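Local structure of alpha-galactosidase (Lactobacillus brevis, 3MI6) at residues P121-D126 with A313-Q318; Y151-F154 with V159-K162. The protein probably hydrolyses terminal, non-reducing alpha-D-galactose residues from alpha-galactosides such as galactose oligosaccharides, galactomannans and galactolipids, as a family 36 glycoside hydrolase. All blocks are in the same frame, centred on the assembly; numbering follows the deposited sequence.

In the fold
The two contacts are neighbours, their centres about 11 Å apart. Interaction 2 pairs strands 146-154 and 159-167, consecutive strands of the large antiparallel sheet in the N-terminal domain. Interaction 1 sets the loop between strands 103-112 and 132-140 against helix 305-319, so the whole hairpin falls between its two segments along the chain. They meet chiefly at F315, whose ring packs on F154, V159 and V161 (F315 CE1 is 3.4 Å from F154 CG), with T123 also touching V161. The helix thus lies on one face of the sheet, just before strand 333-335 opens the parallel eight-stranded (TIM-type) barrel, and the contacts sit where N-terminal domain and barrel region meet, away from the predicted active site.

Interaction 1. Residues P121-D126 with A313-Q318; sequences PSTFDD and ASFYQQ
F315 is where helix 305-319 first touches T123, beyond A313 and S314 in its sequence. Having CG anti to the backbone N (chi1 166°) carries the ring out from the helix, so that its far end meets the loop: CZ lies 3.4 Å from the methyl CG2 of T123. The two side chains cross at about a right angle, and the methyl approaches the ring obliquely. A large apolar ring suits position 315 because it fills the buried seam between helix and sheet, meeting F154 edge-to-face and packing on V159 and V161. Threonine suits its own place because its branches do different work: CG2 gives F315 an apolar surface, while OG1 hydrogen-bonds E295 on strand 290-301, so the polar atom is satisfied although the residue is buried.

Y316, next along the helix, turns away from the loop. Its CE1 lies at the edge of the F315 ring, in the ring plane, and its side chain packs on I297. Q318 then meets the loop again through its backbone: Q318 O is 3.6 Å from CE1 of F124, an oblique approach to the ring. The extended Q318 side chain runs past the loop, and its OE1 accepts a hydrogen bond from the T127 hydroxyl; its length gives it the reach. Phenylalanine suits position 124 because its aromatic ring also makes a cation-pi contact with R116, while its backbone O bonds H319 ND1.

The contact is therefore a loop laid across the C-terminal end of helix 305-319. F315 and Y316 press from the helix onto strand 290-301, which runs beside strand 159-167 in the large sheet, and T123 reaches that same pair of strands from the loop.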
loop_
_atom_site.group_PDB
_atom_site.type_symbol
_atom_site.label_atom_id
_atom_site.label_comp_id
_atom_site.label_asym_id
_atom_site.label_seq_id
_atom_site.Cartn_x
_atom_site.Cartn_y
_atom_site.Cartn_z
ATOM N N PRO D 121 -26.574 -31.906 9.570
ATOM C CA PRO D 121 -25.215 -32.370 9.264
ATOM C C PRO D 121 -24.298 -31.851 10.353
ATOM O O PRO D 121 -24.511 -30.737 10.828
ATOM C CB PRO D 121 -24.887 -31.668 7.948
ATOM C CG PRO D 121 -25.878 -30.523 7.852
ATOM C CD PRO D 121 -27.100 -30.969 8.568
ATOM N N SER D 122 -23.309 -32.630 10.762
ATOM C CA SER D 122 -22.538 -32.263 11.941
ATOM C C SER D 122 -21.307 -33.123 12.127
ATOM O O SER D 122 -21.025 -34.020 11.333
ATOM C CB SER D 122 -23.415 -32.357 13.191
ATOM O OG SER D 122 -23.980 -33.655 13.313
ATOM N N THR D 123 -20.579 -32.850 13.200
ATOM C CA THR D 123 -19.284 -33.480 13.398
ATOM C C THR D 123 -19.327 -34.619 14.387
ATOM O O THR D 123 -20.098 -34.611 15.327
ATOM C CB THR D 123 -18.254 -32.462 13.853
ATOM O OG1 THR D 123 -18.839 -31.629 14.863
ATOM C CG2 THR D 123 -17.839 -31.615 12.672
ATOM N N PHE D 124 -18.461 -35.594 14.179
ATOM C CA PHE D 124 -18.491 -36.790 14.985
ATOM C C PHE D 124 -17.069 -37.301 15.181
ATOM O O PHE D 124 -16.196 -37.032 14.364
ATOM C CB PHE D 124 -19.296 -37.831 14.241
ATOM C CG PHE D 124 -18.900 -37.952 12.818
ATOM C CD1 PHE D 124 -17.894 -38.822 12.442
ATOM C CD2 PHE D 124 -19.506 -37.169 11.851
ATOM C CE1 PHE D 124 -17.515 -38.940 11.119
ATOM C CE2 PHE D 124 -19.125 -37.273 10.518
ATOM C CZ PHE D 124 -18.125 -38.159 10.153
ATOM N N ASP D 125 -16.844 -38.018 16.282
ATOM C CA ASP D 125 -15.607 -38.752 16.501
ATOM C C ASP D 125 -15.915 -40.237 16.654
ATOM O O ASP D 125 -16.191 -40.704 17.747
ATOM C CB ASP D 125 -14.856 -38.230 17.733
ATOM C CG ASP D 125 -13.529 -38.949 17.948
ATOM O OD1 ASP D 125 -13.028 -39.557 16.980
ATOM O OD2 ASP D 125 -12.977 -38.921 19.071
ATOM N N ASP D 126 -15.871 -40.972 15.554
ATOM C CA ASP D 126 -16.088 -42.407 15.590
ATOM C C ASP D 126 -14.773 -43.119 15.295
ATOM O O ASP D 126 -14.747 -44.302 14.952
ATOM C CB ASP D 126 -17.137 -42.809 14.548
ATOM C CG ASP D 126 -18.521 -42.225 14.839
ATOM O OD1 ASP D 126 -18.945 -42.216 16.030
ATOM O OD2 ASP D 126 -19.189 -41.787 13.869
ATOM N N ALA D 313 -8.742 -29.622 6.703
ATOM C CA ALA D 313 -9.110 -30.623 5.709
ATOM C C ALA D 313 -8.970 -32.033 6.242
ATOM O O ALA D 313 -9.744 -32.910 5.884
ATOM C CB ALA D 313 -8.304 -30.461 4.438
ATOM N N SER D 314 -7.981 -32.256 7.093
ATOM C CA SER D 314 -7.879 -33.533 7.781
ATOM C C SER D 314 -9.012 -33.708 8.774
ATOM O O SER D 314 -9.487 -34.818 9.010
ATOM C CB SER D 314 -6.544 -33.665 8.502
ATOM O OG SER D 314 -5.738 -34.586 7.794
ATOM N N PHE D 315 -9.432 -32.599 9.367
ATOM C CA PHE D 315 -10.552 -32.650 10.270
ATOM C C PHE D 315 -11.824 -33.031 9.514
ATOM O O PHE D 315 -12.595 -33.869 9.990
ATOM C CB PHE D 315 -10.732 -31.328 11.007
ATOM C CG PHE D 315 -12.055 -31.209 11.710
ATOM C CD1 PHE D 315 -12.229 -31.742 12.976
ATOM C CD2 PHE D 315 -13.126 -30.577 11.095
ATOM C CE1 PHE D 315 -13.443 -31.644 13.630
ATOM C CE2 PHE D 315 -14.345 -30.470 11.737
ATOM C CZ PHE D 315 -14.506 -31.010 13.018
ATOM N N TYR D 316 -12.035 -32.439 8.336
ATOM C CA TYR D 316 -13.263 -32.705 7.576
ATOM C C TYR D 316 -13.313 -34.150 7.088
ATOM O O TYR D 316 -14.373 -34.763 7.066
ATOM C CB TYR D 316 -13.449 -31.750 6.387
ATOM C CG TYR D 316 -13.514 -30.273 6.720
ATOM C CD1 TYR D 316 -14.263 -29.810 7.798
ATOM C CD2 TYR D 316 -12.859 -29.331 5.919
ATOM C CE1 TYR D 316 -14.328 -28.448 8.093
ATOM C CE2 TYR D 316 -12.915 -27.980 6.204
ATOM C CZ TYR D 316 -13.647 -27.538 7.293
ATOM O OH TYR D 316 -13.697 -26.185 7.583
ATOM N N GLN D 317 -12.160 -34.685 6.703
ATOM C CA GLN D 317 -12.093 -36.004 6.097
ATOM C C GLN D 317 -12.322 -37.099 7.127
ATOM O O GLN D 317 -12.803 -38.177 6.797
ATOM C CB GLN D 317 -10.735 -36.214 5.416
ATOM C CG GLN D 317 -10.586 -37.574 4.731
ATOM C CD GLN D 317 -9.164 -37.845 4.237
ATOM O OE1 GLN D 317 -8.252 -38.129 5.028
ATOM N NE2 GLN D 317 -8.974 -37.769 2.921
ATOM N N GLN D 318 -11.966 -36.830 8.375
ATOM C CA GLN D 318 -12.101 -37.832 9.413
ATOM C C GLN D 318 -13.397 -37.666 10.208
ATOM O O GLN D 318 -13.939 -38.643 10.724
ATOM C CB GLN D 318 -10.893 -37.795 10.354
ATOM C CG GLN D 318 -10.924 -38.867 11.435
ATOM C CD GLN D 318 -9.649 -38.927 12.260
ATOM O OE1 GLN D 318 -9.569 -39.664 13.253
ATOM N NE2 GLN D 318 -8.643 -38.146 11.855
#

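Interaction 2. Residues Y151-F154 with V159-K162; sequences YSIF and VIVK
S152 and V161 form a hydrogen-bonded pair of a beta hairpin, the turn of strand 146-154 into strand 159-167. The axes lie 4.7 Å apart and run nearly antiparallel, at 162°. Reciprocal bonds join this pair, V161 N to S152 O being almost straight (173° at the hydrogen). Toward the turn, F154 N donates to V159 O at 2.9 Å, nearly in line with that carbonyl.

Two side-chain pairs pack closely, one on each face. CG of F154 is anti to the carbonyl carbon (chi1 -81°), which swings the ring across to V161, whose CG2 methyl lies 4.0 Å from F154 CE1. V159 O lies at the ring edge, and V159 CB is 4.1 Å from F154 CB. Beta-branched valines suit a strand. Helix 305-319 covers this face, with F315 on both valines, and strand 290-301 runs alongside strand 159-167.

On the other face Y151 and K162 lie side by side, pointing the same way; the lysine, bent at chi3, runs its methylenes along the ring and places CE 3.9 Å from Y151 CE2. Long amphipathic side chains suit this position: their apolar shafts pack together while Y151 OH bonds E76 and K162 NZ bonds Y21. By contrast, I153 and I160 meet loosely, CG1 to CG1 at 4.4 Å, and both also rest on L14.

A water bridges the S152-V161 pair: it lies 2.9 Å from S152 OG and donates to V161 O, which already accepts S152 N.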
loop_
_atom_site.group_PDB
_atom_site.type_symbol
_atom_site.label_atom_id
_atom_site.label_comp_id
_atom_site.label_asym_id
_atom_site.label_seq_id
_atom_site.Cartn_x
_atom_site.Cartn_y
_atom_site.Cartn_z
ATOM N N TYR D 151 -18.977 -27.111 22.883
ATOM C CA TYR D 151 -17.589 -26.913 22.534
ATOM C C TYR D 151 -17.009 -28.299 22.449
ATOM O O TYR D 151 -16.806 -28.933 23.472
ATOM C CB TYR D 151 -16.861 -26.209 23.669
ATOM C CG TYR D 151 -17.261 -24.779 23.962
ATOM C CD1 TYR D 151 -18.286 -24.487 24.855
ATOM C CD2 TYR D 151 -16.575 -23.714 23.391
ATOM C CE1 TYR D 151 -18.636 -23.168 25.149
ATOM C CE2 TYR D 151 -16.919 -22.400 23.667
ATOM C CZ TYR D 151 -17.941 -22.127 24.550
ATOM O OH TYR D 151 -18.270 -20.817 24.823
ATOM N N SER D 152 -16.749 -28.792 21.250
ATOM C CA SER D 152 -16.024 -30.049 21.116
ATOM C C SER D 152 -14.581 -29.820 20.665
ATOM O O SER D 152 -14.338 -29.223 19.621
ATOM C CB SER D 152 -16.737 -30.961 20.136
ATOM O OG SER D 152 -18.113 -30.992 20.432
ATOM N N ILE D 153 -13.632 -30.286 21.472
ATOM C CA ILE D 153 -12.223 -30.265 21.119
ATOM C C ILE D 153 -11.857 -31.421 20.192
ATOM O O ILE D 153 -12.253 -32.557 20.414
ATOM C CB ILE D 153 -11.337 -30.321 22.379
ATOM C CG1 ILE D 153 -11.117 -28.919 22.929
ATOM C CG2 ILE D 153 -9.964 -30.897 22.082
ATOM C CD1 ILE D 153 -9.779 -28.779 23.620
ATOM N N PHE D 154 -11.107 -31.118 19.141
ATOM C CA PHE D 154 -10.542 -32.141 18.262
ATOM C C PHE D 154 -9.039 -31.922 18.176
ATOM O O PHE D 154 -8.526 -31.473 17.159
ATOM C CB PHE D 154 -11.154 -32.034 16.879
ATOM C CG PHE D 154 -12.493 -32.686 16.755
ATOM C CD1 PHE D 154 -13.630 -31.994 17.036
ATOM C CD2 PHE D 154 -12.604 -33.983 16.321
ATOM C CE1 PHE D 154 -14.840 -32.582 16.902
ATOM C CE2 PHE D 154 -13.821 -34.571 16.184
ATOM C CZ PHE D 154 -14.938 -33.872 16.475
ATOM N N VAL D 159 -8.765 -28.201 15.692
ATOM C CA VAL D 159 -10.135 -27.727 15.514
ATOM C C VAL D 159 -10.951 -27.725 16.806
ATOM O O VAL D 159 -10.964 -28.704 17.539
ATOM C CB VAL D 159 -10.899 -28.653 14.557
ATOM C CG1 VAL D 159 -12.396 -28.360 14.608
ATOM C CG2 VAL D 159 -10.359 -28.533 13.140
ATOM N N ILE D 160 -11.649 -26.629 17.069
ATOM C CA ILE D 160 -12.672 -26.573 18.102
ATOM C C ILE D 160 -13.980 -26.332 17.389
ATOM O O ILE D 160 -14.056 -25.424 16.574
ATOM C CB ILE D 160 -12.416 -25.397 19.039
ATOM C CG1 ILE D 160 -11.219 -25.703 19.952
ATOM C CG2 ILE D 160 -13.655 -25.084 19.857
ATOM C CD1 ILE D 160 -10.591 -24.500 20.601
ATOM N N VAL D 161 -14.994 -27.155 17.664
ATOM C CA VAL D 161 -16.325 -27.023 17.047
ATOM C C VAL D 161 -17.328 -26.459 18.034
ATOM O O VAL D 161 -17.421 -26.943 19.150
ATOM C CB VAL D 161 -16.893 -28.384 16.598
ATOM C CG1 VAL D 161 -18.309 -28.213 16.058
ATOM C CG2 VAL D 161 -16.020 -29.023 15.560
ATOM N N LYS D 162 -18.103 -25.463 17.625
ATOM C CA LYS D 162 -19.032 -24.807 18.544
ATOM C C LYS D 162 -20.463 -24.845 18.060
ATOM O O LYS D 162 -20.712 -24.864 16.857
ATOM C CB LYS D 162 -18.609 -23.356 18.785
ATOM C CG LYS D 162 -17.298 -23.216 19.546
ATOM C CD LYS D 162 -16.810 -21.788 19.561
ATOM C CE LYS D 162 -17.803 -20.860 20.197
ATOM N NZ LYS D 162 -17.197 -19.521 20.288
HETATM O O HOH W 1 -19.873 -28.706 19.927
#